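Local coordinates for protein CalsepRRP (Calystegia sepium, PDB 1JY5) that is an RNase-related member of the ribonuclease T2 family that may bind RNA, although its own RNA-cleaving activity remains uncertain, at residues A[62-65]-A[66-69]; A[99-102]-A[103-107]; A[107-110]-A[111-115]; A[132-135]-A[136-140]. All coordinates share one frame; numbering follows the deposited sequence.

Contact 1 of 4, residues A[62-65]-A[66-69]; sequences KYDQ and NEIS. Unlike the reference sequence in segment 62-65: Gln65 (reference Glu).
Two donors of Asn66 grip one carboxylate oxygen of Asp64. The backbone N of Asn66 reaches OD2 at 2.9 Å from above the carboxylate plane, closing an Asx turn. Asn66 ND2 comes to the same OD2 at 3.0 Å and takes the syn lone pair, with the carboxylate and amide planes turned 72° apart. Asp64 can offer OD2 there because its CG stands anti to the backbone N (chi1 177°), which turns the carboxylate forward along the chain. In the backbone of the same turn, Asp64 O accepts Glu67 N at 2.8 Å, with the donor well above the carbonyl plane, and Gln65 O accepts Ile68 N in a second, longer bond of 3.2 Å. The Glu67 chain, bent at chi2, lays its CG 3.3 Å from Asp64 OD1, bringing Glu67 OE1 to 4.2 Å from Asp64 OD1. Two acids this close probably raise each other's pKa somewhat, while the two Asn66 N-H groups at OD2 would favour the charged aspartate. On the inner side Tyr63 and Ile68 cross at about a right angle, Ile68 CD1 lying 3.7 Å from Tyr63 CE1. The turn belongs to the loop between strand 40-48 and helix 72-78; Tyr63 packs on Leu98, Ala99 and Trp102 of helix 97-106, and Ile68 on Phe120 of helix 116-129.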
ATOM      1  N   LYS A  62       4.599  17.295  12.971  1.00 20.34           N
ATOM      2  CA  LYS A  62       3.643  16.303  13.443  1.00 21.01           C
ATOM      3  C   LYS A  62       2.479  16.218  12.456  1.00 18.98           C
ATOM      4  O   LYS A  62       2.239  17.149  11.683  1.00 16.14           O
ATOM      5  CB  LYS A  62       3.129  16.689  14.836  1.00 24.68           C
ATOM      6  CG  LYS A  62       2.460  18.048  14.880  1.00 31.46           C
ATOM      7  CD  LYS A  62       2.369  18.604  16.298  1.00 37.31           C
ATOM      8  CE  LYS A  62       1.708  19.983  16.302  1.00 38.36           C
ATOM      9  NZ  LYS A  62       2.349  20.933  15.342  1.00 39.68           N
ATOM     10  N   TYR A  63       1.764  15.099  12.481  1.00 17.54           N
ATOM     11  CA  TYR A  63       0.625  14.908  11.591  1.00 16.52           C
ATOM     12  C   TYR A  63      -0.351  16.067  11.738  1.00 16.69           C
ATOM     13  O   TYR A  63      -0.775  16.381  12.848  1.00 18.98           O
ATOM     14  CB  TYR A  63      -0.110  13.615  11.931  1.00 15.54           C
ATOM     15  CG  TYR A  63      -1.319  13.395  11.056  1.00 15.83           C
ATOM     16  CD1 TYR A  63      -1.170  13.207   9.680  1.00 13.72           C
ATOM     17  CD2 TYR A  63      -2.612  13.387  11.594  1.00 14.48           C
ATOM     18  CE1 TYR A  63      -2.272  13.014   8.858  1.00 16.36           C
ATOM     19  CE2 TYR A  63      -3.732  13.194  10.777  1.00 14.63           C
ATOM     20  CZ  TYR A  63      -3.549  13.006   9.409  1.00 15.30           C
ATOM     21  OH  TYR A  63      -4.629  12.795   8.584  1.00 16.55           O
ATOM     22  N   ASP A  64      -0.716  16.695  10.626  1.00 15.58           N
ATOM     23  CA  ASP A  64      -1.649  17.821  10.661  1.00 15.65           C
ATOM     24  C   ASP A  64      -2.712  17.657   9.579  1.00 14.80           C
ATOM     25  O   ASP A  64      -2.488  18.006   8.418  1.00 14.61           O
ATOM     26  CB  ASP A  64      -0.885  19.137  10.466  1.00 13.67           C
ATOM     27  CG  ASP A  64      -1.801  20.351  10.413  1.00 16.71           C
ATOM     28  OD1 ASP A  64      -1.297  21.450  10.111  1.00 18.57           O
ATOM     29  OD2 ASP A  64      -3.015  20.212  10.676  1.00 16.77           O
ATOM     30  N   GLN A  65      -3.870  17.124   9.964  1.00 15.26           N
ATOM     31  CA  GLN A  65      -4.961  16.908   9.017  1.00 14.18           C
ATOM     32  C   GLN A  65      -5.295  18.139   8.184  1.00 14.25           C
ATOM     33  O   GLN A  65      -5.798  18.014   7.065  1.00 12.82           O
ATOM     34  CB  GLN A  65      -6.220  16.416   9.748  1.00 14.81           C
ATOM     35  CG  GLN A  65      -6.780  17.364  10.808  1.00 15.18           C
ATOM     36  CD  GLN A  65      -7.714  18.427  10.235  1.00 16.34           C
ATOM     37  OE1 GLN A  65      -8.203  18.306   9.109  1.00 15.99           O
ATOM     38  NE2 GLN A  65      -7.976  19.468  11.023  1.00 15.78           N
ATOM     39  N   ASN A  66      -5.018  19.328   8.710  1.00 14.38           N
ATOM     40  CA  ASN A  66      -5.312  20.550   7.958  1.00 15.07           C
ATOM     41  C   ASN A  66      -4.499  20.603   6.675  1.00 15.13           C
ATOM     42  O   ASN A  66      -4.978  21.062   5.641  1.00 12.23           O
ATOM     43  CB  ASN A  66      -5.000  21.785   8.794  1.00 15.78           C
ATOM     44  CG  ASN A  66      -5.995  21.986   9.909  1.00 16.85           C
ATOM     45  OD1 ASN A  66      -7.147  22.350   9.668  1.00 18.18           O
ATOM     46  ND2 ASN A  66      -5.564  21.734  11.137  1.00 16.12           N
ATOM     47  N   GLU A  67      -3.263  20.123   6.763  1.00 13.86           N
ATOM     48  CA  GLU A  67      -2.338  20.111   5.635  1.00 17.17           C
ATOM     49  C   GLU A  67      -2.823  19.281   4.457  1.00 15.71           C
ATOM     50  O   GLU A  67      -2.479  19.559   3.304  1.00 15.01           O
ATOM     51  CB  GLU A  67      -0.992  19.555   6.087  1.00 22.01           C
ATOM     52  CG  GLU A  67      -0.342  20.323   7.209  1.00 29.50           C
ATOM     53  CD  GLU A  67       0.416  21.517   6.710  1.00 34.78           C
ATOM     54  OE1 GLU A  67      -0.221  22.441   6.160  1.00 35.94           O
ATOM     55  OE2 GLU A  67       1.659  21.528   6.854  1.00 38.40           O
ATOM     56  N   ILE A  68      -3.609  18.250   4.745  1.00 14.70           N
ATOM     57  CA  ILE A  68      -4.096  17.376   3.694  1.00 14.46           C
ATOM     58  C   ILE A  68      -5.611  17.384   3.540  1.00 14.69           C
ATOM     59  O   ILE A  68      -6.178  16.460   2.954  1.00 15.29           O
ATOM     60  CB  ILE A  68      -3.618  15.915   3.932  1.00 15.13           C
ATOM     61  CG1 ILE A  68      -4.077  15.427   5.314  1.00 15.02           C
ATOM     62  CG2 ILE A  68      -2.104  15.836   3.800  1.00 14.06           C
ATOM     63  CD1 ILE A  68      -3.699  13.990   5.630  1.00 14.15           C
ATOM     64  N   SER A  69      -6.260  18.442   4.023  1.00 14.84           N
ATOM     65  CA  SER A  69      -7.722  18.538   3.951  1.00 15.73           C
ATOM     66  C   SER A  69      -8.327  18.330   2.563  1.00 15.31           C
ATOM     67  O   SER A  69      -9.367  17.681   2.437  1.00 16.49           O
ATOM     68  CB  SER A  69      -8.214  19.882   4.524  1.00 12.64           C
ATOM     69  OG  SER A  69      -7.803  20.988   3.742  1.00 16.31           O
TER

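Contact 2 of 4, residues A[99-102]-A[103-107]; sequences AYEW and AKHGT
Tyr100 and Lys104 both turn CG away from their backbone N (chi1 172° and -166°), and with the lysine chain fully extended the two run side by side and point the same way. Lys104 CD lies 3.7 Å from Tyr100 CZ, and NZ donates to Tyr100 OH at 2.8 Å. One residue further along, Glu101 and His105 also lie alongside each other, the carboxylate almost coplanar with the imidazole and OE2 3.3 Å from His105 CD2 at the ring edge. Glu101 OE2 is held by Trp46 NE1, and the His105 ring stacks on Trp46. Glu-Trp-Ala-Lys-His-Gly-Thr-Cys is the second conserved sequence motif of the RNase T2 family, whose acid, lysine and histidine serve catalysis in active relatives. Here its helix widens into a pi-type turn, where Glu101 O accepts both His105 N and Gly106 N, each at 2.8 Å. Trp102 spreads over the turn: Thr107 CG2 sits above one face, 3.7 Å from the centroid of the five-membered ring in a CH-pi contact, and Gly106 C lies 3.4 Å from Trp102 CZ3, so close that a beta carbon on Gly106 would collide with the indole. With the indole of Trp102 replaced by an alanine, Thr107 CG2 would probably lose its aromatic partner and Ala61 O the donor NE1. Thr107 OG1, meanwhile, bonds back to Ala103 O at 2.9 Å.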
ATOM      1  N   ALA A  99      -2.185   9.179  10.130  1.00 13.92           N
ATOM      2  CA  ALA A  99      -1.281   9.699  11.150  1.00 13.50           C
ATOM      3  C   ALA A  99      -0.187   8.666  11.421  1.00 14.66           C
ATOM      4  O   ALA A  99       0.978   9.013  11.651  1.00 14.22           O
ATOM      5  CB  ALA A  99      -2.048  10.009  12.435  1.00 13.87           C
ATOM      6  N   TYR A 100      -0.568   7.394  11.373  1.00 12.87           N
ATOM      7  CA  TYR A 100       0.364   6.285  11.600  1.00 15.15           C
ATOM      8  C   TYR A 100       1.462   6.225  10.523  1.00 14.99           C
ATOM      9  O   TYR A 100       2.654   6.175  10.839  1.00 12.27           O
ATOM     10  CB  TYR A 100      -0.413   4.958  11.625  1.00 15.66           C
ATOM     11  CG  TYR A 100       0.447   3.710  11.665  1.00 17.87           C
ATOM     12  CD1 TYR A 100       0.815   3.126  12.872  1.00 19.50           C
ATOM     13  CD2 TYR A 100       0.874   3.107  10.490  1.00 19.21           C
ATOM     14  CE1 TYR A 100       1.583   1.963  12.905  1.00 21.02           C
ATOM     15  CE2 TYR A 100       1.643   1.951  10.508  1.00 23.13           C
ATOM     16  CZ  TYR A 100       1.995   1.381  11.712  1.00 23.89           C
ATOM     17  OH  TYR A 100       2.750   0.220  11.713  1.00 27.22           O
ATOM     18  N   GLU A 101       1.054   6.227   9.255  1.00 13.83           N
ATOM     19  CA  GLU A 101       1.997   6.164   8.145  1.00 14.62           C
ATOM     20  C   GLU A 101       2.851   7.425   8.043  1.00 14.37           C
ATOM     21  O   GLU A 101       4.020   7.360   7.667  1.00 14.72           O
ATOM     22  CB  GLU A 101       1.250   5.926   6.827  1.00 14.21           C
ATOM     23  CG  GLU A 101       0.568   4.561   6.742  1.00 13.82           C
ATOM     24  CD  GLU A 101       1.560   3.406   6.734  1.00 19.13           C
ATOM     25  OE1 GLU A 101       1.196   2.295   7.179  1.00 20.21           O
ATOM     26  OE2 GLU A 101       2.705   3.597   6.266  1.00 19.92           O
ATOM     27  N   TRP A 102       2.271   8.576   8.365  1.00 13.47           N
ATOM     28  CA  TRP A 102       3.039   9.810   8.302  1.00 14.52           C
ATOM     29  C   TRP A 102       4.152   9.787   9.345  1.00 13.73           C
ATOM     30  O   TRP A 102       5.315  10.008   9.030  1.00 13.46           O
ATOM     31  CB  TRP A 102       2.168  11.032   8.573  1.00 12.11           C
ATOM     32  CG  TRP A 102       3.024  12.221   8.819  1.00 12.78           C
ATOM     33  CD1 TRP A 102       3.223  12.860  10.008  1.00 12.91           C
ATOM     34  CD2 TRP A 102       3.891  12.853   7.871  1.00 10.92           C
ATOM     35  NE1 TRP A 102       4.167  13.851   9.859  1.00 13.00           N
ATOM     36  CE2 TRP A 102       4.592  13.866   8.556  1.00 12.09           C
ATOM     37  CE3 TRP A 102       4.147  12.655   6.506  1.00 12.08           C
ATOM     38  CZ2 TRP A 102       5.533  14.686   7.923  1.00 13.09           C
ATOM     39  CZ3 TRP A 102       5.086  13.471   5.874  1.00 12.69           C
ATOM     40  CH2 TRP A 102       5.767  14.476   6.590  1.00 10.77           C
ATOM     41  N   ALA A 103       3.781   9.529  10.591  1.00 13.24           N
ATOM     42  CA  ALA A 103       4.752   9.499  11.672  1.00 13.26           C
ATOM     43  C   ALA A 103       5.836   8.458  11.439  1.00 12.51           C
ATOM     44  O   ALA A 103       7.031   8.751  11.523  1.00 11.89           O
ATOM     45  CB  ALA A 103       4.047   9.229  13.005  1.00 13.69           C
ATOM     46  N   LYS A 104       5.413   7.241  11.121  1.00 12.19           N
ATOM     47  CA  LYS A 104       6.340   6.136  10.929  1.00 13.01           C
ATOM     48  C   LYS A 104       7.182   6.166   9.654  1.00 13.96           C
ATOM     49  O   LYS A 104       8.385   5.882   9.697  1.00 12.01           O
ATOM     50  CB  LYS A 104       5.564   4.816  10.998  1.00 16.25           C
ATOM     51  CG  LYS A 104       6.434   3.575  11.157  1.00 20.57           C
ATOM     52  CD  LYS A 104       5.566   2.326  11.191  1.00 23.38           C
ATOM     53  CE  LYS A 104       6.360   1.100  11.580  1.00 24.39           C
ATOM     54  NZ  LYS A 104       5.506  -0.110  11.541  1.00 28.63           N
ATOM     55  N   HIS A 105       6.565   6.527   8.531  1.00 12.12           N
ATOM     56  CA  HIS A 105       7.265   6.533   7.242  1.00 12.61           C
ATOM     57  C   HIS A 105       7.313   7.860   6.480  1.00 12.79           C
ATOM     58  O   HIS A 105       8.339   8.204   5.892  1.00 13.09           O
ATOM     59  CB  HIS A 105       6.633   5.482   6.323  1.00 10.18           C
ATOM     60  CG  HIS A 105       6.765   4.074   6.816  1.00 13.33           C
ATOM     61  ND1 HIS A 105       7.964   3.394   6.820  1.00 12.43           N
ATOM     62  CD2 HIS A 105       5.837   3.196   7.269  1.00 13.78           C
ATOM     63  CE1 HIS A 105       7.770   2.161   7.247  1.00 10.90           C
ATOM     64  NE2 HIS A 105       6.488   2.014   7.525  1.00 12.30           N
ATOM     65  N   GLY A 106       6.198   8.591   6.476  1.00 13.68           N
ATOM     66  CA  GLY A 106       6.129   9.855   5.755  1.00 12.31           C
ATOM     67  C   GLY A 106       7.215  10.853   6.117  1.00 13.82           C
ATOM     68  O   GLY A 106       7.812  11.491   5.244  1.00 14.21           O
ATOM     69  N   THR A 107       7.461  10.990   7.413  1.00 13.61           N
ATOM     70  CA  THR A 107       8.486  11.900   7.911  1.00 12.87           C
ATOM     71  C   THR A 107       9.851  11.520   7.343  1.00 13.21           C
ATOM     72  O   THR A 107      10.710  12.372   7.169  1.00 12.90           O
ATOM     73  CB  THR A 107       8.569  11.853   9.455  1.00 10.82           C
ATOM     74  OG1 THR A 107       8.741  10.495   9.882  1.00 11.95           O
ATOM     75  CG2 THR A 107       7.298  12.420  10.085  1.00  9.59           C
TER

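Contact 3 of 4, residues A[107-110]-A[111-115]; sequences TCSS and PVLGN
Ser109 O receives Leu113 N at 2.9 Å in a nearly straight bond (N-H...O 171°), an alpha turn that contains the cis peptide between Ser110 and Pro111. The cis link folds the chain back on itself, bringing Ser110 CA within 3.2 Å of Leu113 O in a CA-H...O contact. Against this backbone loop the side chains of Ser109 and Leu113 meet on one flank. Leu113 CB lies 3.5 Å from Ser109 OG and 3.9 Å from Ser109 CB, with Leu113 CD1 coming alongside the same serine carbon at 4.0 Å. A chi1 of -56° at Leu113 sets CG beside its own backbone N, where CG and CD1 lie along Ser109 CB. Ser109 OG, which the leucine carbons brush, spends its hydrogen bond on Gly106 O of helix 97-106 and thereby ties the turn to it. Val112 adds a small contact, its CB 3.4 Å from Ser109 O. Replacing Leu113 with an alanine would probably open a gap beside Ser109 CB, where CG and CD1 now lie. The turn joins helix 97-106 to helix 116-129, on which Asn115 acts as N-cap by bonding through OD1 to Glu118 N. Leu113 is pressed on Phe8 of strand 7-14, Leu45 of strand 40-48 and Thr122 of helix 116-129, while Cys108 is linked to Cys58 by a disulfide.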
ATOM      1  N   THR A 107       7.461  10.990   7.413  1.00 13.61           N
ATOM      2  CA  THR A 107       8.486  11.900   7.911  1.00 12.87           C
ATOM      3  C   THR A 107       9.851  11.520   7.343  1.00 13.21           C
ATOM      4  O   THR A 107      10.710  12.372   7.169  1.00 12.90           O
ATOM      5  CB  THR A 107       8.569  11.853   9.455  1.00 10.82           C
ATOM      6  OG1 THR A 107       8.741  10.495   9.882  1.00 11.95           O
ATOM      7  CG2 THR A 107       7.298  12.420  10.085  1.00  9.59           C
ATOM      8  N   CYS A 108      10.048  10.240   7.043  1.00 13.96           N
ATOM      9  CA  CYS A 108      11.326   9.782   6.508  1.00 13.31           C
ATOM     10  C   CYS A 108      11.495   9.984   4.990  1.00 14.87           C
ATOM     11  O   CYS A 108      12.527   9.616   4.427  1.00 13.59           O
ATOM     12  CB  CYS A 108      11.527   8.306   6.858  1.00 13.64           C
ATOM     13  SG  CYS A 108      11.473   7.884   8.641  1.00 16.12           S
ATOM     14  N   SER A 109      10.490  10.555   4.327  1.00 14.47           N
ATOM     15  CA  SER A 109      10.570  10.783   2.879  1.00 16.17           C
ATOM     16  C   SER A 109      11.278  12.089   2.505  1.00 16.79           C
ATOM     17  O   SER A 109      11.498  12.373   1.319  1.00 16.23           O
ATOM     18  CB  SER A 109       9.177  10.759   2.234  1.00 13.76           C
ATOM     19  OG  SER A 109       8.334  11.776   2.745  1.00 16.52           O
ATOM     20  N   SER A 110      11.614  12.899   3.502  1.00 16.93           N
ATOM     21  CA  SER A 110      12.327  14.143   3.233  1.00 16.34           C
ATOM     22  C   SER A 110      13.792  13.767   3.003  1.00 18.08           C
ATOM     23  O   SER A 110      14.266  12.764   3.531  1.00 18.28           O
ATOM     24  CB  SER A 110      12.203  15.109   4.419  1.00 16.64           C
ATOM     25  OG  SER A 110      12.687  14.533   5.620  1.00 16.59           O
ATOM     26  N   PRO A 111      14.532  14.566   2.216  1.00 19.04           N
ATOM     27  CA  PRO A 111      14.106  15.795   1.546  1.00 17.72           C
ATOM     28  C   PRO A 111      13.398  15.596   0.203  1.00 16.92           C
ATOM     29  O   PRO A 111      12.956  16.570  -0.405  1.00 17.49           O
ATOM     30  CB  PRO A 111      15.418  16.544   1.372  1.00 18.62           C
ATOM     31  CG  PRO A 111      16.329  15.426   0.965  1.00 19.11           C
ATOM     32  CD  PRO A 111      15.963  14.315   1.955  1.00 20.51           C
ATOM     33  N   VAL A 112      13.287  14.356  -0.269  1.00 15.23           N
ATOM     34  CA  VAL A 112      12.635  14.106  -1.557  1.00 13.83           C
ATOM     35  C   VAL A 112      11.217  14.671  -1.564  1.00 15.60           C
ATOM     36  O   VAL A 112      10.820  15.360  -2.504  1.00 15.40           O
ATOM     37  CB  VAL A 112      12.595  12.597  -1.889  1.00 15.85           C
ATOM     38  CG1 VAL A 112      11.862  12.372  -3.200  1.00 12.16           C
ATOM     39  CG2 VAL A 112      14.011  12.053  -1.987  1.00 15.39           C
ATOM     40  N   LEU A 113      10.453  14.357  -0.522  1.00 15.10           N
ATOM     41  CA  LEU A 113       9.097  14.869  -0.369  1.00 15.67           C
ATOM     42  C   LEU A 113       9.254  15.743   0.875  1.00 16.65           C
ATOM     43  O   LEU A 113       9.581  15.245   1.953  1.00 16.34           O
ATOM     44  CB  LEU A 113       8.107  13.715  -0.153  1.00 13.50           C
ATOM     45  CG  LEU A 113       8.179  12.682  -1.288  1.00 13.04           C
ATOM     46  CD1 LEU A 113       7.133  11.578  -1.090  1.00 10.87           C
ATOM     47  CD2 LEU A 113       7.951  13.379  -2.623  1.00 13.17           C
ATOM     48  N   GLY A 114       9.043  17.048   0.707  1.00 15.55           N
ATOM     49  CA  GLY A 114       9.257  17.995   1.789  1.00 16.63           C
ATOM     50  C   GLY A 114       8.245  18.210   2.890  1.00 17.38           C
ATOM     51  O   GLY A 114       8.579  18.806   3.917  1.00 17.29           O
ATOM     52  N   ASN A 115       7.018  17.747   2.700  1.00 16.11           N
ATOM     53  CA  ASN A 115       5.994  17.926   3.724  1.00 15.09           C
ATOM     54  C   ASN A 115       4.904  16.875   3.569  1.00 15.31           C
ATOM     55  O   ASN A 115       4.917  16.100   2.618  1.00 14.10           O
ATOM     56  CB  ASN A 115       5.399  19.342   3.644  1.00 15.12           C
ATOM     57  CG  ASN A 115       4.772  19.641   2.294  1.00 15.53           C
ATOM     58  OD1 ASN A 115       3.989  18.846   1.775  1.00 15.05           O
ATOM     59  ND2 ASN A 115       5.101  20.801   1.726  1.00 16.16           N
TER

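Contact 4 of 4, residues A[132-135]-A[136-140]; sequences ISEI and LSESG
Ser137 folds its hydroxyl back onto Ser133 O and Glu134 O, in a helix closed by a Schellman motif with Gly140, of positive phi, as its C-prime residue. A chi1 of 59° places OG between the backbone N and the carbonyl carbon, within 2.8 Å of Glu134 O and 3.2 Å of Ser133 O, with one proton for the two. The same carbonyls keep their helical bonds, Ser133 O to Ser137 N and Glu134 O to Glu138 N, both at 3.0 Å. Glu138 lays its aliphatic part over Glu134 O, then brings its carboxylate beside that of Glu134, OE2 to OE2 3.6 Å, with the planes 45° apart. The like charges would probably repel, with solvent at this exposed surface easing the cost. Toward the protein interior, Ile132 CG2 approaches Leu136 CG only loosely, at 4.5 Å. Leu136 packs on Phe40 and on Ile154 of helix 151-162, and Ser133 OG bonds to Phe40 N, fixing helix 132-137 against strand 40-48. In the Schellman motif, Gly140 N bonds to Ser137 O across a type I turn, and Tyr141 N to Leu136 O. One water, unusually close to Ile135 O at 2.5 Å, also meets Ser139 OG at 2.8 Å.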
ATOM      1  N   ILE A 132      -2.969  -1.243 -10.211  1.00 17.65           N
ATOM      2  CA  ILE A 132      -2.688  -2.666 -10.178  1.00 19.11           C
ATOM      3  C   ILE A 132      -3.963  -3.489 -10.307  1.00 20.75           C
ATOM      4  O   ILE A 132      -3.953  -4.566 -10.900  1.00 20.86           O
ATOM      5  CB  ILE A 132      -1.956  -3.041  -8.884  1.00 19.83           C
ATOM      6  CG1 ILE A 132      -0.715  -2.152  -8.727  1.00 17.72           C
ATOM      7  CG2 ILE A 132      -1.558  -4.508  -8.912  1.00 20.34           C
ATOM      8  CD1 ILE A 132       0.232  -2.195  -9.936  1.00 20.09           C
ATOM      9  N   SER A 133      -5.063  -2.980  -9.761  1.00 21.60           N
ATOM     10  CA  SER A 133      -6.341  -3.683  -9.835  1.00 23.73           C
ATOM     11  C   SER A 133      -6.780  -3.834 -11.291  1.00 23.73           C
ATOM     12  O   SER A 133      -7.328  -4.866 -11.676  1.00 22.82           O
ATOM     13  CB  SER A 133      -7.410  -2.924  -9.044  1.00 23.65           C
ATOM     14  OG  SER A 133      -7.067  -2.850  -7.669  1.00 23.96           O
ATOM     15  N   GLU A 134      -6.524  -2.802 -12.093  1.00 24.70           N
ATOM     16  CA  GLU A 134      -6.880  -2.803 -13.511  1.00 26.71           C
ATOM     17  C   GLU A 134      -5.972  -3.744 -14.298  1.00 25.91           C
ATOM     18  O   GLU A 134      -6.415  -4.420 -15.227  1.00 26.34           O
ATOM     19  CB  GLU A 134      -6.773  -1.386 -14.090  1.00 30.03           C
ATOM     20  CG  GLU A 134      -7.078  -1.296 -15.586  1.00 37.50           C
ATOM     21  CD  GLU A 134      -6.879   0.101 -16.157  1.00 41.13           C
ATOM     22  OE1 GLU A 134      -7.524   1.048 -15.659  1.00 44.36           O
ATOM     23  OE2 GLU A 134      -6.080   0.253 -17.109  1.00 44.02           O
ATOM     24  N   ILE A 135      -4.697  -3.781 -13.930  1.00 24.65           N
ATOM     25  CA  ILE A 135      -3.749  -4.652 -14.610  1.00 24.63           C
ATOM     26  C   ILE A 135      -4.143  -6.114 -14.412  1.00 25.04           C
ATOM     27  O   ILE A 135      -4.100  -6.912 -15.350  1.00 24.61           O
ATOM     28  CB  ILE A 135      -2.316  -4.438 -14.088  1.00 23.65           C
ATOM     29  CG1 ILE A 135      -1.794  -3.077 -14.563  1.00 23.78           C
ATOM     30  CG2 ILE A 135      -1.407  -5.566 -14.569  1.00 24.18           C
ATOM     31  CD1 ILE A 135      -0.428  -2.708 -14.011  1.00 20.67           C
ATOM     32  N   LEU A 136      -4.530  -6.464 -13.191  1.00 25.35           N
ATOM     33  CA  LEU A 136      -4.932  -7.835 -12.910  1.00 27.40           C
ATOM     34  C   LEU A 136      -6.249  -8.184 -13.602  1.00 27.68           C
ATOM     35  O   LEU A 136      -6.368  -9.245 -14.211  1.00 27.03           O
ATOM     36  CB  LEU A 136      -5.064  -8.063 -11.400  1.00 26.12           C
ATOM     37  CG  LEU A 136      -3.771  -8.032 -10.581  1.00 25.55           C
ATOM     38  CD1 LEU A 136      -4.086  -8.440  -9.151  1.00 24.04           C
ATOM     39  CD2 LEU A 136      -2.735  -8.976 -11.187  1.00 24.60           C
ATOM     40  N   SER A 137      -7.229  -7.289 -13.523  1.00 29.73           N
ATOM     41  CA  SER A 137      -8.523  -7.544 -14.145  1.00 32.82           C
ATOM     42  C   SER A 137      -8.406  -7.794 -15.647  1.00 33.42           C
ATOM     43  O   SER A 137      -9.047  -8.698 -16.183  1.00 33.58           O
ATOM     44  CB  SER A 137      -9.489  -6.382 -13.883  1.00 33.79           C
ATOM     45  OG  SER A 137      -8.979  -5.160 -14.380  1.00 38.59           O
ATOM     46  N   GLU A 138      -7.581  -7.005 -16.325  1.00 34.15           N
ATOM     47  CA  GLU A 138      -7.405  -7.169 -17.763  1.00 34.83           C
ATOM     48  C   GLU A 138      -6.646  -8.452 -18.107  1.00 35.22           C
ATOM     49  O   GLU A 138      -6.511  -8.806 -19.278  1.00 35.22           O
ATOM     50  CB  GLU A 138      -6.680  -5.952 -18.343  1.00 36.38           C
ATOM     51  CG  GLU A 138      -7.359  -4.634 -17.993  1.00 39.55           C
ATOM     52  CD  GLU A 138      -6.677  -3.438 -18.617  1.00 42.16           C
ATOM     53  OE1 GLU A 138      -5.430  -3.436 -18.696  1.00 44.57           O
ATOM     54  OE2 GLU A 138      -7.388  -2.491 -19.012  1.00 43.49           O
ATOM     55  N   SER A 139      -6.150  -9.149 -17.087  1.00 33.80           N
ATOM     56  CA  SER A 139      -5.424 -10.396 -17.309  1.00 33.30           C
ATOM     57  C   SER A 139      -6.194 -11.616 -16.818  1.00 31.93           C
ATOM     58  O   SER A 139      -5.650 -12.721 -16.757  1.00 32.11           O
ATOM     59  CB  SER A 139      -4.055 -10.353 -16.628  1.00 33.93           C
ATOM     60  OG  SER A 139      -3.099  -9.712 -17.452  1.00 37.96           O
ATOM     61  N   GLY A 140      -7.457 -11.412 -16.459  1.00 30.70           N
ATOM     62  CA  GLY A 140      -8.281 -12.516 -15.994  1.00 29.57           C
ATOM     63  C   GLY A 140      -8.294 -12.735 -14.493  1.00 28.18           C
ATOM     64  O   GLY A 140      -9.006 -13.610 -14.006  1.00 26.18           O
TER
HETATM   65  O   HOH W   1      -3.019  -6.935 -17.577  1.00 22.13           O

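Overall arrangement
From the N terminus, contact 1 closes a tight turn in the loop between strand 40-48 and helix 72-78. Contact 2 lies along helix 97-106 and packs on contact 1 directly, Tyr63 lying against Ala99 and Trp102. Contact 3 starts at Thr107 and closes the turn leading to helix 116-129; Trp102 also packs against Asn115. Contact 4 stands apart at the end of helix 132-137, with its centre about 29 Å or more from the centres of the others, on the opposite side of the chain's centre. All four are local and follow one another along the chain, contacts 2 and 3 meeting at Thr107; none nests or crosses. Contacts 3 and 4 both border strand 40-48, through Leu45 and Phe40 respectively.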